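Uncharacterized protein Rv2277c (Mycobacterium tuberculosis, PDB 5VUG) carries a glycerophosphoryl diester phosphodiesterase domain with a TIM-barrel fold and probably hydrolyses phosphoric diesters. Local coordinates at the interface of chains A and B. Sequence-based numbering; all coordinates share one arbitrary frame. Chains: chain A/B, Uncharacterized protein Rv2277c.

Contacts 1 and 3 show the same arginine–glutamate cluster with the chains exchanged, each with different neighbours, their C-alpha centres about 22 Å apart. Contact 2 lies between them, about 15 Å from contact 1 and 14 Å from contact 3. Helix 176-189 runs through all three: its first turns supply arginines to the outer contacts and its C-terminal turns supply the apolar middle. Strand 208-215 serves both outer contacts, A:Arg208 meeting B:Glu214 and B:Arg208 meeting A:Glu214. The deposited dimer is thus a reciprocal exchange of arms around a small apolar centre, although coordinates alone do not establish it as the biological form.

Contact 1: the interface of chains A and B. Residues chain A 156, 176, 180, 204, 208; chain B 214, 216.
B:Glu214 OE1, a carboxylate oxygen, accepts hydrogen bonds from three nitrogens of chain A. A:Arg208 spends two on it: NE sits 2.7 Å from B:Glu214 OE1, nearly in line with the C-O bond, while NH2 comes from the anti side, out of the carboxylate plane, in a more bent bond (133° at the hydrogen). A fold in the arginine chain at chi2 (71°) turns its side toward the glutamate, which it crosses at about a right angle. A:Arg176 grips differently, its extended chain presenting NE and NH2 side-on, one to each oxygen. A:Arg176 NH2 uses the syn lone pair of B:Glu214 OE1 at 2.9 Å, and A:Arg176 NE meets B:Glu214 OE2 at 2.8 Å almost straight (170°). From the anti side, A:Arg180 NH1 adds a further bond to B:Glu214 OE2, also 2.8 Å. The ring of A:Phe204 covers one face of the A:Arg176 guanidinium, its CD1 3.9 Å above the middle of that plane, and would limit its tilt. Beside the cluster, A:Thr156 CG2 lies 4.0 Å from B:Phe216 CE1, with the threonine CB over the ring's rim. Three arginines thus form salt bridges to one carboxylate, which anchors the partner's strand 208-215 and probably steadies the dimer seen here.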
loop_
_atom_site.group_PDB
_atom_site.type_symbol
_atom_site.label_atom_id
_atom_site.label_comp_id
_atom_site.label_asym_id
_atom_site.label_seq_id
_atom_site.Cartn_x
_atom_site.Cartn_y
_atom_site.Cartn_z
ATOM N N THR A 156 -5.929 18.469 -0.694
ATOM C CA THR A 156 -5.148 17.258 -0.950
ATOM C C THR A 156 -3.694 17.562 -1.309
ATOM O O THR A 156 -2.867 16.639 -1.313
ATOM C CB THR A 156 -5.761 16.431 -2.089
ATOM O OG1 THR A 156 -5.773 17.221 -3.283
ATOM C CG2 THR A 156 -7.197 15.974 -1.756
ATOM N N ARG A 176 -2.502 16.228 3.577
ATOM C CA ARG A 176 -2.918 14.865 3.265
ATOM C C ARG A 176 -1.722 13.916 3.213
ATOM O O ARG A 176 -1.824 12.758 3.634
ATOM C CB ARG A 176 -3.725 14.834 1.966
ATOM C CG ARG A 176 -4.319 13.470 1.630
ATOM C CD ARG A 176 -5.279 13.590 0.467
ATOM N NE ARG A 176 -5.962 12.337 0.151
ATOM C CZ ARG A 176 -7.262 12.132 0.346
ATOM N NH1 ARG A 176 -8.032 13.086 0.873
ATOM N NH2 ARG A 176 -7.799 10.973 0.006
ATOM N N ARG A 180 -1.940 10.572 5.406
ATOM C CA ARG A 180 -1.879 9.286 4.711
ATOM C C ARG A 180 -0.701 8.446 5.191
ATOM O O ARG A 180 -0.827 7.226 5.358
ATOM C CB ARG A 180 -1.785 9.503 3.196
ATOM C CG ARG A 180 -1.891 8.212 2.367
ATOM C CD ARG A 180 -1.744 8.454 0.854
ATOM N NE ARG A 180 -0.514 9.194 0.583
ATOM C CZ ARG A 180 -0.464 10.458 0.167
ATOM N NH1 ARG A 180 -1.583 11.131 -0.098
ATOM N NH2 ARG A 180 0.712 11.047 0.008
ATOM N N PHE A 204 -9.671 11.454 6.092
ATOM C CA PHE A 204 -9.402 10.477 5.046
ATOM C C PHE A 204 -10.656 9.645 4.855
ATOM O O PHE A 204 -11.442 9.490 5.791
ATOM C CB PHE A 204 -8.228 9.553 5.402
ATOM C CG PHE A 204 -7.450 9.085 4.208
ATOM C CD1 PHE A 204 -6.518 9.914 3.605
ATOM C CD2 PHE A 204 -7.640 7.813 3.693
ATOM C CE1 PHE A 204 -5.792 9.485 2.503
ATOM C CE2 PHE A 204 -6.915 7.374 2.587
ATOM C CZ PHE A 204 -5.990 8.216 1.995
ATOM N N ARG A 208 -10.728 3.428 0.573
ATOM C CA ARG A 208 -9.936 4.127 -0.431
ATOM C C ARG A 208 -9.215 3.124 -1.315
ATOM O O ARG A 208 -8.441 2.299 -0.819
ATOM C CB ARG A 208 -8.925 5.067 0.234
ATOM C CG ARG A 208 -8.180 5.963 -0.758
ATOM C CD ARG A 208 -9.099 7.032 -1.343
ATOM N NE ARG A 208 -8.347 8.048 -2.078
ATOM C CZ ARG A 208 -8.487 8.312 -3.374
ATOM N NH1 ARG A 208 -9.368 7.644 -4.112
ATOM N NH2 ARG A 208 -7.749 9.263 -3.935
ATOM N N GLU B 214 -2.358 6.726 -4.214
ATOM C CA GLU B 214 -3.759 7.059 -4.436
ATOM C C GLU B 214 -3.851 8.091 -5.554
ATOM O O GLU B 214 -2.958 8.926 -5.721
ATOM C CB GLU B 214 -4.436 7.588 -3.159
ATOM C CG GLU B 214 -3.880 8.909 -2.638
ATOM C CD GLU B 214 -4.752 9.529 -1.555
ATOM O OE1 GLU B 214 -5.981 9.313 -1.571
ATOM O OE2 GLU B 214 -4.214 10.253 -0.690
ATOM N N PHE B 216 -5.902 11.191 -7.629
ATOM C CA PHE B 216 -6.842 12.303 -7.527
ATOM C C PHE B 216 -7.370 12.669 -8.910
ATOM O O PHE B 216 -7.004 12.063 -9.924
ATOM C CB PHE B 216 -6.182 13.522 -6.879
ATOM C CG PHE B 216 -5.577 13.240 -5.537
ATOM C CD1 PHE B 216 -6.365 12.782 -4.492
ATOM C CD2 PHE B 216 -4.221 13.438 -5.317
ATOM C CE1 PHE B 216 -5.814 12.518 -3.257
ATOM C CE2 PHE B 216 -3.661 13.174 -4.074
ATOM C CZ PHE B 216 -4.462 12.711 -3.044
#

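Contact 2: the interface of chains A and B. Residues chain A 184, 187-188, 229; chain B 184, 187-188, 229.
The C-terminal turns of helix 176-189 from both chains meet across the two-fold axis, each backed by the loop that carries A:Leu229 or B:Leu229. At the centre the side chains of A:Leu188 and B:Leu188 meet obliquely through one methyl branch each, A:Leu188 CD2 lying 3.7 Å from B:Leu188 CD2. The same methyl reaches further into the opposite chain: B:Leu188 CD2 is 3.8 Å from A:Phe184 CE1, the leucine crossing the phenylalanine at about a right angle. It also packs against the alanine side-chain methyl, with A:Ala187 CB 3.9 Å from B:Leu188 CD2. Each leucine has CG anti to the carbonyl carbon (chi1 -64°); chi2 near 173° puts CD1 in line with the chain and leaves CD2 as the side branch facing the partner. Within its own chain A:Leu229 places CD2 over the middle of the A:Phe184 ring, 3.9 Å above its plane, so this second-shell leucine braces the ring that the partner's methyl touches. One water joins the helices through polar atoms, 2.6 Å from A:Ala187 O and equally 2.6 Å from B:Ala187 O. All this packing repeats with the chains exchanged. In the fold, the patch is formed by the C-terminal turns of helix 176-189, beside the loop after strand 220-227.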
loop_
_atom_site.group_PDB
_atom_site.type_symbol
_atom_site.label_atom_id
_atom_site.label_comp_id
_atom_site.label_asym_id
_atom_site.label_seq_id
_atom_site.Cartn_x
_atom_site.Cartn_y
_atom_site.Cartn_z
ATOM N N PHE A 184 -1.141 4.781 6.922
ATOM C CA PHE A 184 -0.564 3.583 6.328
ATOM C C PHE A 184 0.513 2.967 7.212
ATOM O O PHE A 184 0.641 1.735 7.253
ATOM C CB PHE A 184 -0.098 3.841 4.893
ATOM C CG PHE A 184 -1.201 3.688 3.879
ATOM C CD1 PHE A 184 -1.615 2.422 3.479
ATOM C CD2 PHE A 184 -1.857 4.796 3.361
ATOM C CE1 PHE A 184 -2.646 2.261 2.562
ATOM C CE2 PHE A 184 -2.894 4.643 2.436
ATOM C CZ PHE A 184 -3.281 3.369 2.038
ATOM N N ALA A 187 -1.535 0.971 9.671
ATOM C CA ALA A 187 -2.170 -0.204 9.084
ATOM C C ALA A 187 -1.149 -1.279 8.736
ATOM O O ALA A 187 -1.437 -2.477 8.849
ATOM C CB ALA A 187 -2.960 0.194 7.836
ATOM N N LEU A 188 0.043 -0.880 8.295
ATOM C CA LEU A 188 0.976 -1.846 7.734
ATOM C C LEU A 188 2.101 -2.249 8.678
ATOM O O LEU A 188 2.659 -3.338 8.508
ATOM C CB LEU A 188 1.547 -1.348 6.394
ATOM C CG LEU A 188 0.525 -1.192 5.264
ATOM C CD1 LEU A 188 1.164 -0.536 4.045
ATOM C CD2 LEU A 188 -0.057 -2.551 4.893
ATOM N N LEU A 229 -8.718 2.465 6.601
ATOM C CA LEU A 229 -7.599 2.898 7.433
ATOM C C LEU A 229 -7.992 3.391 8.816
ATOM O O LEU A 229 -7.116 3.498 9.684
ATOM C CB LEU A 229 -6.815 4.001 6.719
ATOM C CG LEU A 229 -6.145 3.511 5.434
ATOM C CD1 LEU A 229 -5.653 4.708 4.638
ATOM C CD2 LEU A 229 -4.995 2.547 5.739
ATOM N N PHE B 184 -2.018 -8.121 1.436
ATOM C CA PHE B 184 -2.401 -6.718 1.518
ATOM C C PHE B 184 -3.898 -6.545 1.744
ATOM O O PHE B 184 -4.308 -5.611 2.448
ATOM C CB PHE B 184 -1.872 -5.924 0.320
ATOM C CG PHE B 184 -0.458 -5.443 0.512
ATOM C CD1 PHE B 184 -0.197 -4.337 1.315
ATOM C CD2 PHE B 184 0.612 -6.113 -0.065
ATOM C CE1 PHE B 184 1.103 -3.892 1.521
ATOM C CE2 PHE B 184 1.922 -5.671 0.136
ATOM C CZ PHE B 184 2.160 -4.555 0.929
ATOM N N ALA B 187 -4.189 -7.022 5.475
ATOM C CA ALA B 187 -3.625 -5.922 6.250
ATOM C C ALA B 187 -4.469 -4.660 6.130
ATOM O O ALA B 187 -4.588 -3.892 7.092
ATOM C CB ALA B 187 -2.192 -5.641 5.795
ATOM N N LEU B 188 -5.052 -4.415 4.958
ATOM C CA LEU B 188 -5.679 -3.125 4.708
ATOM C C LEU B 188 -7.198 -3.139 4.808
ATOM O O LEU B 188 -7.788 -2.083 5.061
ATOM C CB LEU B 188 -5.231 -2.546 3.353
ATOM C CG LEU B 188 -3.742 -2.208 3.245
ATOM C CD1 LEU B 188 -3.380 -1.807 1.820
ATOM C CD2 LEU B 188 -3.387 -1.090 4.219
ATOM N N LEU B 229 3.546 -7.932 7.082
ATOM C CA LEU B 229 2.291 -8.510 6.613
ATOM C C LEU B 229 1.909 -9.822 7.280
ATOM O O LEU B 229 0.746 -10.232 7.169
ATOM C CB LEU B 229 2.348 -8.723 5.099
ATOM C CG LEU B 229 2.457 -7.409 4.322
ATOM C CD1 LEU B 229 2.813 -7.710 2.876
ATOM C CD2 LEU B 229 1.159 -6.601 4.409
HETATM O O HOH W 1 -3.606 -3.816 9.546
#

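Contact 3: the interface of chains A and B. Residues chain A 214, 216, 221, 223; chain B 176, 180, 204, 208.
The beta-hairpin of strands 208-215 and 220-227 forms an arm of chain A that lies on the start of helix 176-189 in chain B. On its second strand, A:Ser223 accepts a hydrogen bond from the helix, B:Arg180 NE to A:Ser223 OG at 2.8 Å. The hydroxyl meets the guanidinium edge close to its plane. A bend in the arginine chain at chi3 (53°) lets NE face A:Ser223 while NH1 faces A:Glu214. A:Gly221 C lies 3.7 Å above the middle of one face of the B:Arg180 guanidinium. On the opposite face, offset toward the rim, is a carbonyl of its own helix, B:Arg176 O, 4.1 Å from that plane; the group is therefore sandwiched between two backbones. Since its NH1 also bonds A:Glu214, this arginine links both strands of the hairpin. At the turn, A:Phe216 directs its CE1 and CZ atoms toward B:Arg176, with A:Phe216 CE1 3.4 Å from B:Arg176 NE. Its ring stands nearly upright to that guanidinium (84°). Toward the other arginine the planes are closer to parallel (34°), and B:Arg208 NH2 flanks the same atom, 3.8 Å from A:Phe216 CE1. Together with the A:Glu214 salt bridges, the serine, glycine backbone and phenyl ring probably set the register of the arm on the helix and hold the dimer seen here.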
loop_
_atom_site.group_PDB
_atom_site.type_symbol
_atom_site.label_atom_id
_atom_site.label_comp_id
_atom_site.label_asym_id
_atom_site.label_seq_id
_atom_site.Cartn_x
_atom_site.Cartn_y
_atom_site.Cartn_z
ATOM N N GLU A 214 5.846 -3.039 -5.015
ATOM C CA GLU A 214 7.145 -3.479 -4.525
ATOM C C GLU A 214 8.106 -3.593 -5.704
ATOM O O GLU A 214 7.699 -3.914 -6.823
ATOM C CB GLU A 214 7.055 -4.819 -3.773
ATOM C CG GLU A 214 6.626 -6.007 -4.627
ATOM C CD GLU A 214 6.821 -7.341 -3.921
ATOM O OE1 GLU A 214 7.740 -7.453 -3.084
ATOM O OE2 GLU A 214 6.067 -8.294 -4.214
ATOM N N PHE A 216 11.630 -5.136 -7.526
ATOM C CA PHE A 216 12.563 -6.256 -7.608
ATOM C C PHE A 216 13.862 -5.806 -8.266
ATOM O O PHE A 216 14.024 -4.642 -8.651
ATOM C CB PHE A 216 11.954 -7.421 -8.392
ATOM C CG PHE A 216 10.638 -7.891 -7.852
ATOM C CD1 PHE A 216 10.540 -8.369 -6.554
ATOM C CD2 PHE A 216 9.497 -7.861 -8.642
ATOM C CE1 PHE A 216 9.331 -8.799 -6.049
ATOM C CE2 PHE A 216 8.277 -8.294 -8.139
ATOM C CZ PHE A 216 8.197 -8.762 -6.839
ATOM N N GLY A 221 6.240 -5.480 -8.689
ATOM C CA GLY A 221 4.957 -6.131 -8.480
ATOM C C GLY A 221 3.968 -5.128 -7.927
ATOM O O GLY A 221 4.303 -4.330 -7.056
ATOM N N SER A 223 -0.202 -4.402 -6.639
ATOM C CA SER A 223 -1.501 -4.894 -6.195
ATOM C C SER A 223 -2.454 -3.723 -6.024
ATOM O O SER A 223 -2.110 -2.726 -5.381
ATOM C CB SER A 223 -1.388 -5.647 -4.867
ATOM O OG SER A 223 -0.515 -6.754 -4.996
ATOM N N ARG B 176 3.640 -15.025 -6.588
ATOM C CA ARG B 176 3.830 -13.901 -5.677
ATOM C C ARG B 176 2.706 -12.875 -5.817
ATOM O O ARG B 176 2.273 -12.283 -4.822
ATOM C CB ARG B 176 5.207 -13.267 -5.886
ATOM C CG ARG B 176 5.549 -12.169 -4.885
ATOM C CD ARG B 176 7.001 -11.769 -5.024
ATOM N NE ARG B 176 7.427 -10.788 -4.028
ATOM C CZ ARG B 176 8.282 -11.054 -3.043
ATOM N NH1 ARG B 176 8.797 -12.277 -2.900
ATOM N NH2 ARG B 176 8.629 -10.095 -2.202
ATOM N N ARG B 180 0.828 -11.747 -2.465
ATOM C CA ARG B 180 0.886 -10.336 -2.084
ATOM C C ARG B 180 -0.507 -9.723 -1.995
ATOM O O ARG B 180 -0.788 -8.933 -1.084
ATOM C CB ARG B 180 1.742 -9.549 -3.083
ATOM C CG ARG B 180 2.006 -8.090 -2.673
ATOM C CD ARG B 180 2.826 -7.310 -3.718
ATOM N NE ARG B 180 2.195 -7.418 -5.030
ATOM C CZ ARG B 180 2.691 -8.104 -6.057
ATOM N NH1 ARG B 180 3.874 -8.710 -5.962
ATOM N NH2 ARG B 180 2.002 -8.179 -7.186
ATOM N N PHE B 204 6.670 -14.627 1.848
ATOM C CA PHE B 204 6.841 -13.185 1.731
ATOM C C PHE B 204 7.738 -12.730 2.867
ATOM O O PHE B 204 7.772 -13.370 3.919
ATOM C CB PHE B 204 5.504 -12.433 1.807
ATOM C CG PHE B 204 5.481 -11.167 1.003
ATOM C CD1 PHE B 204 5.295 -11.208 -0.369
ATOM C CD2 PHE B 204 5.632 -9.936 1.618
ATOM C CE1 PHE B 204 5.268 -10.039 -1.117
ATOM C CE2 PHE B 204 5.607 -8.758 0.875
ATOM C CZ PHE B 204 5.423 -8.815 -0.496
ATOM N N ARG B 208 8.837 -5.426 4.430
ATOM C CA ARG B 208 8.964 -5.155 3.003
ATOM C C ARG B 208 8.682 -3.688 2.727
ATOM O O ARG B 208 7.598 -3.190 3.050
ATOM C CB ARG B 208 8.007 -6.038 2.196
ATOM C CG ARG B 208 8.208 -5.933 0.682
ATOM C CD ARG B 208 9.513 -6.594 0.247
ATOM N NE ARG B 208 9.588 -6.736 -1.206
ATOM C CZ ARG B 208 10.511 -6.173 -1.982
ATOM N NH1 ARG B 208 11.472 -5.420 -1.456
ATOM N NH2 ARG B 208 10.480 -6.375 -3.293
#